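Local coordinates for caltubin, EF-hand (Lymnaea stagnalis, PDB 6VAN), which probably binds calcium through its four EF-hand loops, each of which holds a strontium ion in this crystal, at residues A98-V103 / D116-Y121; E82-Q87 / D136-L141; R52-N57 / V63-H68. All coordinates share one frame; numbering follows the deposited sequence. Where two conformers were deposited one is given.

Along the chain interaction 3 comes first, followed by residues 82-87 of interaction 2, then the whole of interaction 1, and finally residues 136-141, which complete interaction 2. Interactions 1 and 2 share the EF-hand pair of the C-terminal half; their centres are about 13 Å apart, and Gln87 on helix 77-87 packs against Leu100 on helix 97-106. Interaction 3, at a metal loop, lies across the chain's centre from interaction 1, about 31 Å from it and 23 Å from interaction 2, centre to centre. A salt bridge from Arg52 to Glu82 still ties it to helix 77-87, so the two halves of the protein are in direct contact.

Interaction 1. Residues A98-V103 / D116-Y121; sequences AELVKV and DTVQGY. With SR (strontium ion), chain E; SR (strontium ion), chain H.
Val101 and Val118 are the closest CA pair between residues 98-103 and 116-121, 6.2 Å apart. Val118 carries the contact from its side: its CA-CB bond is directed toward the other helix, and both its methyls meet the neighbouring residues Leu100 and Val101. The CG2 methyl of Val118 does most of the touching, lying 3.7 Å from Leu100 CB and also 3.7 Å from Val101 CG2, while Val118 CG1 sits 3.8 Å from Leu100 CB. Val101 can offer CG2 because that methyl is anti to its own carbonyl carbon and the other, CG1, is anti to the backbone N (chi1 168°). Leu100 meets Val118 mainly through CB; its side chain also touches Met123 and Tyr122. The contact packs helix 97-106, which leaves the EF-hand loop running from Asp88 to Glu99, against helix 111-122, which leads into the loop that starts at Asp126. One residue before Leu100, Glu99 points its extended chain to the loop and clasps strontium with both carboxylate oxygens, OE1 and OE2 each 2.5 Å from the metal. Asp88, Asn90, Asp92 and the carbonyl of Phe94 supply the other protein ligands, and Thr96 N hydrogen-bonds to OE1. A second strontium lies outside the EF-hand loops, where helix 111-122 widens into a pi-type turn; Gln119 O reaches it at 2.8 Å, together with two waters, one of which also donates to Gly120 O.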
loop_
_atom_site.group_PDB
_atom_site.type_symbol
_atom_site.label_atom_id
_atom_site.label_comp_id
_atom_site.label_asym_id
_atom_site.label_seq_id
_atom_site.Cartn_x
_atom_site.Cartn_y
_atom_site.Cartn_z
ATOM N N ALA A 98 14.181 -1.545 8.808
ATOM C CA ALA A 98 14.632 -2.477 7.754
ATOM C C ALA A 98 13.448 -2.979 6.923
ATOM O O ALA A 98 13.579 -3.086 5.691
ATOM C CB ALA A 98 15.386 -3.628 8.346
ATOM N N GLU A 99 12.315 -3.290 7.547
ATOM C CA GLU A 99 11.119 -3.735 6.797
ATOM C C GLU A 99 10.675 -2.619 5.838
ATOM O O GLU A 99 10.354 -2.929 4.659
ATOM C CB GLU A 99 9.953 -4.069 7.734
ATOM C CG GLU A 99 10.138 -5.395 8.446
ATOM C CD GLU A 99 9.100 -5.655 9.534
ATOM O OE1 GLU A 99 8.672 -4.697 10.242
ATOM O OE2 GLU A 99 8.727 -6.846 9.731
ATOM N N LEU A 100 10.647 -1.361 6.304
ATOM C CA LEU A 100 10.179 -0.236 5.468
ATOM C C LEU A 100 11.135 -0.011 4.297
ATOM O O LEU A 100 10.645 0.293 3.195
ATOM C CB LEU A 100 10.036 0.997 6.342
ATOM C CG LEU A 100 8.916 0.955 7.383
ATOM C CD1 LEU A 100 9.122 2.060 8.400
ATOM C CD2 LEU A 100 7.561 1.060 6.693
ATOM N N VAL A 101 12.428 -0.154 4.525
ATOM C CA VAL A 101 13.448 0.051 3.455
ATOM C C VAL A 101 13.297 -1.059 2.424
ATOM O O VAL A 101 13.267 -0.764 1.226
ATOM C CB VAL A 101 14.862 0.108 4.035
ATOM C CG1 VAL A 101 15.899 0.009 2.940
ATOM C CG2 VAL A 101 15.064 1.336 4.889
ATOM N N LYS A 102 13.154 -2.298 2.865
ATOM C CA LYS A 102 12.976 -3.414 1.913
ATOM C C LYS A 102 11.728 -3.190 1.073
ATOM O O LYS A 102 11.757 -3.453 -0.146
ATOM C CB LYS A 102 12.919 -4.761 2.620
ATOM C CG LYS A 102 12.961 -5.960 1.686
ATOM N N VAL A 103 10.640 -2.732 1.672
ATOM C CA VAL A 103 9.404 -2.485 0.911
ATOM C C VAL A 103 9.671 -1.369 -0.112
ATOM O O VAL A 103 9.232 -1.490 -1.294
ATOM C CB VAL A 103 8.230 -2.142 1.839
ATOM C CG1 VAL A 103 7.080 -1.527 1.056
ATOM C CG2 VAL A 103 7.786 -3.351 2.644
ATOM N N ASP A 116 16.818 6.987 2.522
ATOM C CA ASP A 116 16.577 8.417 2.833
ATOM C C ASP A 116 15.086 8.642 3.127
ATOM O O ASP A 116 14.769 9.514 3.984
ATOM C CB ASP A 116 17.101 9.317 1.715
ATOM C CG ASP A 116 18.614 9.346 1.577
ATOM O OD1 ASP A 116 19.306 9.002 2.540
ATOM O OD2 ASP A 116 19.080 9.743 0.497
ATOM N N THR A 117 14.196 7.929 2.445
ATOM C CA THR A 117 12.749 8.029 2.714
ATOM C C THR A 117 12.472 7.540 4.137
ATOM O O THR A 117 11.708 8.194 4.886
ATOM C CB THR A 117 11.966 7.192 1.716
ATOM O OG1 THR A 117 12.253 7.647 0.387
ATOM C CG2 THR A 117 10.475 7.258 1.948
ATOM N N VAL A 118 12.989 6.396 4.488
ATOM C CA VAL A 118 12.629 5.758 5.774
ATOM C C VAL A 118 13.342 6.495 6.894
ATOM O O VAL A 118 12.704 6.790 7.919
ATOM C CB VAL A 118 12.936 4.261 5.760
ATOM C CG1 VAL A 118 12.645 3.637 7.136
ATOM C CG2 VAL A 118 12.147 3.564 4.653
ATOM N N GLN A 119 14.639 6.746 6.783
ATOM C CA GLN A 119 15.409 7.338 7.905
ATOM C C GLN A 119 15.023 8.786 8.105
ATOM O O GLN A 119 15.168 9.284 9.242
ATOM C CB GLN A 119 16.906 7.232 7.670
ATOM C CG GLN A 119 17.367 5.798 7.720
ATOM C CD GLN A 119 18.855 5.690 7.566
ATOM O OE1 GLN A 119 19.493 6.551 6.938
ATOM N NE2 GLN A 119 19.403 4.607 8.097
ATOM N N GLY A 120 14.553 9.457 7.073
ATOM C CA GLY A 120 14.117 10.844 7.220
ATOM C C GLY A 120 12.680 10.839 7.655
ATOM O O GLY A 120 12.377 10.783 8.883
ATOM N N TYR A 121 11.786 10.785 6.685
ATOM C CA TYR A 121 10.326 10.996 6.845
ATOM C C TYR A 121 9.721 9.941 7.780
ATOM O O TYR A 121 8.991 10.304 8.713
ATOM C CB TYR A 121 9.683 11.000 5.463
ATOM C CG TYR A 121 8.177 10.960 5.387
ATOM C CD1 TYR A 121 7.367 11.719 6.214
ATOM C CD2 TYR A 121 7.570 10.202 4.405
ATOM C CE1 TYR A 121 5.980 11.686 6.092
ATOM C CE2 TYR A 121 6.196 10.167 4.259
ATOM C CZ TYR A 121 5.394 10.896 5.113
ATOM O OH TYR A 121 4.042 10.840 4.930
HETATM SR SR SR E . 7.446 -6.251 11.842
HETATM SR SR SR H . 16.618 10.953 10.942
HETATM O O HOH W 1 14.090 11.475 11.039
HETATM O O HOH W 2 9.540 -6.349 13.132
HETATM O O HOH W 3 16.556 8.417 11.516
#

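Interaction 2. Residues E82-Q87 / D136-L141; sequences EWFKLQ and DEFKTL. With SR (strontium ion), chain F; EDO (1,2-ethanediol), chain K.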
loop_
_atom_site.group_PDB
_atom_site.type_symbol
_atom_site.label_atom_id
_atom_site.label_comp_id
_atom_site.label_asym_id
_atom_site.label_seq_id
_atom_site.Cartn_x
_atom_site.Cartn_y
_atom_site.Cartn_z
ATOM N N GLU A 82 -4.243 -0.960 6.908
ATOM C CA GLU A 82 -4.057 -1.915 5.805
ATOM C C GLU A 82 -2.626 -1.818 5.265
ATOM O O GLU A 82 -1.997 -2.826 5.109
ATOM C CB GLU A 82 -5.046 -1.595 4.699
ATOM C CG GLU A 82 -4.934 -2.504 3.490
ATOM C CD GLU A 82 -6.021 -2.220 2.466
ATOM O OE1 GLU A 82 -5.918 -1.193 1.791
ATOM O OE2 GLU A 82 -6.949 -3.002 2.377
ATOM N N TRP A 83 -2.130 -0.612 5.023
ATOM C CA TRP A 83 -0.741 -0.434 4.520
ATOM C C TRP A 83 0.263 -0.790 5.623
ATOM O O TRP A 83 1.311 -1.321 5.337
ATOM C CB TRP A 83 -0.538 0.989 4.007
ATOM C CG TRP A 83 -1.408 1.301 2.835
ATOM C CD1 TRP A 83 -2.411 2.216 2.778
ATOM C CD2 TRP A 83 -1.373 0.667 1.554
ATOM N NE1 TRP A 83 -3.018 2.168 1.566
ATOM C CE2 TRP A 83 -2.413 1.222 0.794
ATOM C CE3 TRP A 83 -0.590 -0.346 1.002
ATOM C CZ2 TRP A 83 -2.642 0.828 -0.532
ATOM C CZ3 TRP A 83 -0.819 -0.731 -0.302
ATOM C CH2 TRP A 83 -1.820 -0.137 -1.052
ATOM N N PHE A 84 -0.056 -0.465 6.870
ATOM C CA PHE A 84 0.798 -0.847 8.017
ATOM C C PHE A 84 1.000 -2.373 8.000
ATOM O O PHE A 84 2.140 -2.864 8.032
ATOM C CB PHE A 84 0.143 -0.390 9.314
ATOM C CG PHE A 84 0.961 -0.682 10.553
ATOM C CD1 PHE A 84 2.023 0.123 10.911
ATOM C CD2 PHE A 84 0.660 -1.783 11.357
ATOM C CE1 PHE A 84 2.761 -0.147 12.057
ATOM C CE2 PHE A 84 1.412 -2.048 12.494
ATOM C CZ PHE A 84 2.463 -1.233 12.831
ATOM N N LYS A 85 -0.100 -3.126 7.939
ATOM C CA LYS A 85 -0.046 -4.601 7.987
ATOM C C LYS A 85 0.720 -5.135 6.782
ATOM O O LYS A 85 1.469 -6.122 6.931
ATOM C CB LYS A 85 -1.447 -5.184 8.094
ATOM C CG LYS A 85 -2.068 -4.867 9.440
ATOM C CD LYS A 85 -3.246 -5.699 9.783
ATOM C CE LYS A 85 -4.418 -5.459 8.882
ATOM N NZ LYS A 85 -5.574 -6.276 9.335
ATOM N N LEU A 86 0.556 -4.542 5.614
ATOM C CA LEU A 86 1.282 -5.042 4.408
ATOM C C LEU A 86 2.788 -4.778 4.529
ATOM O O LEU A 86 3.553 -5.499 3.892
ATOM C CB LEU A 86 0.677 -4.397 3.164
ATOM C CG LEU A 86 -0.732 -4.866 2.827
ATOM C CD1 LEU A 86 -1.225 -4.190 1.578
ATOM C CD2 LEU A 86 -0.814 -6.380 2.689
ATOM N N GLN A 87 3.200 -3.759 5.280
ATOM C CA GLN A 87 4.639 -3.441 5.494
ATOM C C GLN A 87 5.207 -4.209 6.687
ATOM O O GLN A 87 6.426 -4.237 6.833
ATOM C CB GLN A 87 4.809 -1.940 5.640
ATOM C CG GLN A 87 4.585 -1.221 4.317
ATOM C CD GLN A 87 4.581 0.270 4.477
ATOM O OE1 GLN A 87 5.500 0.966 4.074
ATOM N NE2 GLN A 87 3.504 0.769 5.063
ATOM N N ASP A 136 0.142 3.491 15.883
ATOM C CA ASP A 136 -0.154 4.855 16.361
ATOM C C ASP A 136 0.916 5.868 15.913
ATOM O O ASP A 136 0.592 7.033 15.736
ATOM C CB ASP A 136 -0.364 4.855 17.869
ATOM C CG ASP A 136 -1.794 4.466 18.182
ATOM O OD1 ASP A 136 -2.708 5.219 17.775
ATOM O OD2 ASP A 136 -1.968 3.392 18.769
ATOM N N GLU A 137 2.153 5.436 15.775
ATOM C CA GLU A 137 3.202 6.297 15.198
ATOM C C GLU A 137 2.995 6.397 13.680
ATOM O O GLU A 137 3.018 7.518 13.121
ATOM C CB GLU A 137 4.565 5.716 15.521
ATOM C CG GLU A 137 4.961 5.853 16.986
ATOM C CD GLU A 137 6.210 5.090 17.355
ATOM O OE1 GLU A 137 6.425 3.968 16.841
ATOM O OE2 GLU A 137 6.996 5.600 18.149
ATOM N N PHE A 138 2.834 5.261 13.027
ATOM C CA PHE A 138 2.701 5.202 11.560
ATOM C C PHE A 138 1.578 6.119 11.070
ATOM O O PHE A 138 1.720 6.849 10.074
ATOM C CB PHE A 138 2.429 3.773 11.146
ATOM C CG PHE A 138 2.217 3.571 9.680
ATOM C CD1 PHE A 138 3.295 3.549 8.819
ATOM C CD2 PHE A 138 0.962 3.368 9.166
ATOM C CE1 PHE A 138 3.097 3.354 7.461
ATOM C CE2 PHE A 138 0.771 3.151 7.817
ATOM C CZ PHE A 138 1.846 3.129 6.970
ATOM N N LYS A 139 0.442 6.115 11.747
ATOM C CA LYS A 139 -0.734 6.859 11.228
ATOM C C LYS A 139 -0.439 8.349 11.153
ATOM O O LYS A 139 -1.094 9.035 10.344
ATOM C CB LYS A 139 -1.968 6.613 12.107
ATOM C CG LYS A 139 -1.871 7.227 13.485
ATOM C CD LYS A 139 -3.020 6.888 14.410
ATOM C CE LYS A 139 -2.972 7.791 15.625
ATOM N NZ LYS A 139 -3.794 7.281 16.738
ATOM N N THR A 140 0.499 8.853 11.938
ATOM C CA THR A 140 0.787 10.294 11.946
ATOM C C THR A 140 1.438 10.702 10.628
ATOM O O THR A 140 1.439 11.910 10.316
ATOM C CB THR A 140 1.698 10.728 13.096
ATOM O OG1 THR A 140 3.020 10.238 12.931
ATOM C CG2 THR A 140 1.174 10.310 14.450
ATOM N N LEU A 141 1.948 9.758 9.842
ATOM C CA LEU A 141 2.658 10.106 8.583
ATOM C C LEU A 141 1.654 10.587 7.545
ATOM O O LEU A 141 2.089 11.140 6.538
ATOM C CB LEU A 141 3.434 8.896 8.104
ATOM C CG LEU A 141 4.571 8.453 9.012
ATOM C CD1 LEU A 141 5.100 7.101 8.562
ATOM C CD2 LEU A 141 5.688 9.483 9.075
HETATM SR SR SR F . 8.643 3.484 18.024
HETATM C C1 EDO K . -4.039 11.057 12.172
HETATM O O1 EDO K . -3.862 12.328 12.799
HETATM C C2 EDO K . -3.764 11.102 10.734
HETATM O O2 EDO K . -2.399 11.409 10.440
HETATM O O HOH W 4 7.728 1.306 18.905
HETATM O O HOH W 5 6.661 3.256 20.081
#
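Phe84 and Phe138 meet across the contact as the closest CA pair (7.3 Å), each side chain running back past the other. Their rings are neither stacked nor edge-to-face: the centroids are 5.5 Å apart and the planes are turned by 57°. Phe84 presents the edge of its ring, with CD1 3.7 Å from Phe138 CG, whereas Phe138 lies with one face under the backbone of Phe84, whose CA sits over it. Phe84 CB adds a contact of 3.8 Å to Phe138 CD2. Both rings reach across because CG is anti to the backbone N in each, at chi1 178° in Phe138. At the far end of the Phe138 ring, Gln87 NE2 comes in obliquely, 3.5 Å from CZ, with the amide plane 75° from that of the ring. The amide is steered there by its own helix: NE2 donates to Trp83 O at 3.0 Å, and Gln87 N reaches the same oxygen from the opposite face of the carbonyl plane. Trp83 contributes little beyond CB, which brushes CZ. In the fold this adds a hydrophobic contact between the first and last helices of the EF-hand pair, whose loops are joined by strands 95-96 and 132-133. Phe138 directly follows Glu137, whose two carboxylate oxygens hold strontium, OE1 at 2.6 Å, beside Asp126, Asn128, Asp130 and Lys132 O. No hydrogen bond crosses between the two segments. One of the two N-H groups of Gln87 NE2, the polar side-chain group next to Phe138, is used on Trp83 O, so the contact is largely hydrophobic, with one amide nitrogen held against the ring by its own helix.

Interaction 3. Residues R52-N57 / V63-H68; sequences RDSNGN and VPEYVH. With SR (strontium ion), chain D.
Glu65 crosses from its helix to the loop 52-57 and carries most of the contact. Glu65 CB lies 3.4 Å from Arg52 O and Glu65 CG 3.3 Å from the same oxygen. CG also touches Ser54 OG at 3.7 Å on its way out, and Glu65 CD is still beside Arg52 O. With CG anti to the carbonyl carbon (chi1 -64°) and the chain extended beyond it, the carboxylate arrives at the metal, and Glu65 binds strontium in bidentate fashion, OE1 at 2.4 Å and OE2 at 2.5 Å. OE2 has more to do. The backbone N of Asn55 donates to it at 3.1 Å in a fairly straight bond (161°), and Asn55 OD1 lies 3.0 Å from OE2 as a fellow ligand of the metal. This is an EF-hand loop, with Asp53, Asn55 and Asn57 giving side-chain oxygens, Ala59 its carbonyl and Asp61 a carboxylate oxygen, so that seven protein oxygens surround the ion. Glu65 stands twelve residues after Asp53, one more than separates Asp88 from Glu99, and the extra residue falls in a stretch where Pro64 follows a cis peptide bond. The Asp53 and Glu65 side chains run alongside one another in the same direction with their carboxylates turned 73° apart, a pairing of acids that the cation probably makes tolerable. Asn55 OD1 doubles as the acceptor of an Asx turn, taking Asn57 N at 3.3 Å, which helps fix the amide that faces the metal. Asp53 OD2 is held by Gly58 N, while the guanidinium of Arg52 turns to Glu82 on helix 77-87.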
loop_
_atom_site.group_PDB
_atom_site.type_symbol
_atom_site.label_atom_id
_atom_site.label_comp_id
_atom_site.label_asym_id
_atom_site.label_seq_id
_atom_site.Cartn_x
_atom_site.Cartn_y
_atom_site.Cartn_z
ATOM N N ARG A 52 -12.478 -2.402 -1.396
ATOM C CA ARG A 52 -12.600 -1.612 -2.654
ATOM C C ARG A 52 -13.777 -2.109 -3.517
ATOM O O ARG A 52 -14.202 -1.369 -4.398
ATOM C CB ARG A 52 -11.257 -1.688 -3.367
ATOM C CG ARG A 52 -10.148 -0.963 -2.618
ATOM C CD ARG A 52 -8.787 -1.373 -3.091
ATOM N NE ARG A 52 -7.763 -0.619 -2.386
ATOM C CZ ARG A 52 -7.324 -0.873 -1.164
ATOM N NH1 ARG A 52 -7.750 -1.914 -0.475
ATOM N NH2 ARG A 52 -6.407 -0.087 -0.628
ATOM N N ASP A 53 -14.298 -3.297 -3.268
ATOM C CA ASP A 53 -15.182 -4.014 -4.231
ATOM C C ASP A 53 -16.656 -3.664 -3.984
ATOM O O ASP A 53 -17.418 -4.565 -3.559
ATOM C CB ASP A 53 -14.916 -5.513 -4.095
ATOM C CG ASP A 53 -15.762 -6.373 -5.006
ATOM O OD1 ASP A 53 -16.216 -5.835 -6.031
ATOM O OD2 ASP A 53 -15.894 -7.589 -4.712
ATOM N N SER A 54 -17.073 -2.431 -4.283
ATOM C CA SER A 54 -18.447 -1.930 -4.005
ATOM C C SER A 54 -19.505 -2.643 -4.866
ATOM O O SER A 54 -20.678 -2.627 -4.446
ATOM C CB SER A 54 -18.535 -0.432 -4.147
ATOM O OG SER A 54 -18.187 -0.025 -5.448
ATOM N N ASN A 55 -19.134 -3.246 -6.000
ATOM C CA ASN A 55 -20.122 -3.951 -6.875
ATOM C C ASN A 55 -20.080 -5.459 -6.587
ATOM O O ASN A 55 -20.858 -6.187 -7.221
ATOM C CB ASN A 55 -19.939 -3.601 -8.354
ATOM C CG ASN A 55 -18.610 -4.032 -8.927
ATOM O OD1 ASN A 55 -17.920 -4.897 -8.368
ATOM N ND2 ASN A 55 -18.225 -3.422 -10.031
ATOM N N GLY A 56 -19.201 -5.908 -5.686
ATOM C CA GLY A 56 -19.188 -7.283 -5.158
ATOM C C GLY A 56 -18.863 -8.328 -6.206
ATOM O O GLY A 56 -19.304 -9.473 -6.018
ATOM N N ASN A 57 -18.104 -7.995 -7.249
ATOM C CA ASN A 57 -17.751 -8.941 -8.343
ATOM C C ASN A 57 -16.406 -9.635 -8.046
ATOM O O ASN A 57 -15.854 -10.274 -8.959
ATOM C CB ASN A 57 -17.768 -8.244 -9.711
ATOM C CG ASN A 57 -16.645 -7.254 -9.887
ATOM O OD1 ASN A 57 -15.976 -6.888 -8.898
ATOM N ND2 ASN A 57 -16.397 -6.825 -11.115
ATOM N N VAL A 63 -13.000 1.447 -13.130
ATOM C CA VAL A 63 -14.245 2.236 -12.949
ATOM C C VAL A 63 -15.356 1.288 -12.512
ATOM O O VAL A 63 -15.527 0.226 -13.114
ATOM C CB VAL A 63 -14.582 3.064 -14.205
ATOM C CG1 VAL A 63 -13.715 4.301 -14.263
ATOM C CG2 VAL A 63 -14.435 2.285 -15.481
ATOM N N PRO A 64 -16.143 1.636 -11.470
ATOM C CA PRO A 64 -16.014 2.908 -10.739
ATOM C C PRO A 64 -15.028 2.933 -9.558
ATOM O O PRO A 64 -14.766 3.994 -9.037
ATOM C CB PRO A 64 -17.403 3.074 -10.124
ATOM C CG PRO A 64 -17.839 1.656 -9.855
ATOM C CD PRO A 64 -17.304 0.863 -11.025
ATOM N N GLU A 65 -14.519 1.758 -9.148
ATOM C CA GLU A 65 -13.956 1.538 -7.786
ATOM C C GLU A 65 -12.617 2.245 -7.616
ATOM O O GLU A 65 -12.481 2.993 -6.617
ATOM C CB GLU A 65 -13.836 0.039 -7.510
ATOM C CG GLU A 65 -15.194 -0.614 -7.487
ATOM C CD GLU A 65 -15.248 -2.121 -7.502
ATOM O OE1 GLU A 65 -14.226 -2.752 -7.773
ATOM O OE2 GLU A 65 -16.343 -2.632 -7.240
ATOM N N TYR A 66 -11.652 2.025 -8.489
ATOM C CA TYR A 66 -10.309 2.629 -8.322
ATOM C C TYR A 66 -10.448 4.143 -8.466
ATOM O O TYR A 66 -9.866 4.867 -7.646
ATOM C CB TYR A 66 -9.300 2.038 -9.302
ATOM C CG TYR A 66 -7.857 2.377 -9.028
ATOM C CD1 TYR A 66 -7.152 1.747 -8.012
ATOM C CD2 TYR A 66 -7.166 3.269 -9.823
ATOM C CE1 TYR A 66 -5.810 2.028 -7.776
ATOM C CE2 TYR A 66 -5.830 3.556 -9.607
ATOM C CZ TYR A 66 -5.149 2.941 -8.577
ATOM O OH TYR A 66 -3.825 3.253 -8.365
ATOM N N VAL A 67 -11.211 4.626 -9.433
ATOM C CA VAL A 67 -11.338 6.092 -9.646
ATOM C C VAL A 67 -12.025 6.699 -8.427
ATOM O O VAL A 67 -11.537 7.745 -7.927
ATOM C CB VAL A 67 -12.069 6.424 -10.953
ATOM C CG1 VAL A 67 -12.394 7.905 -11.034
ATOM C CG2 VAL A 67 -11.259 5.996 -12.155
ATOM N N HIS A 68 -13.098 6.087 -7.931
ATOM C CA HIS A 68 -13.855 6.608 -6.762
ATOM C C HIS A 68 -12.893 6.746 -5.578
ATOM O O HIS A 68 -12.839 7.841 -4.979
ATOM C CB HIS A 68 -15.066 5.729 -6.425
ATOM C CG HIS A 68 -15.797 6.220 -5.224
ATOM N ND1 HIS A 68 -16.682 7.278 -5.286
ATOM C CD2 HIS A 68 -15.735 5.848 -3.928
ATOM C CE1 HIS A 68 -17.156 7.525 -4.075
ATOM N NE2 HIS A 68 -16.599 6.655 -3.231
HETATM SR SR SR D . -15.535 -4.793 -8.079
#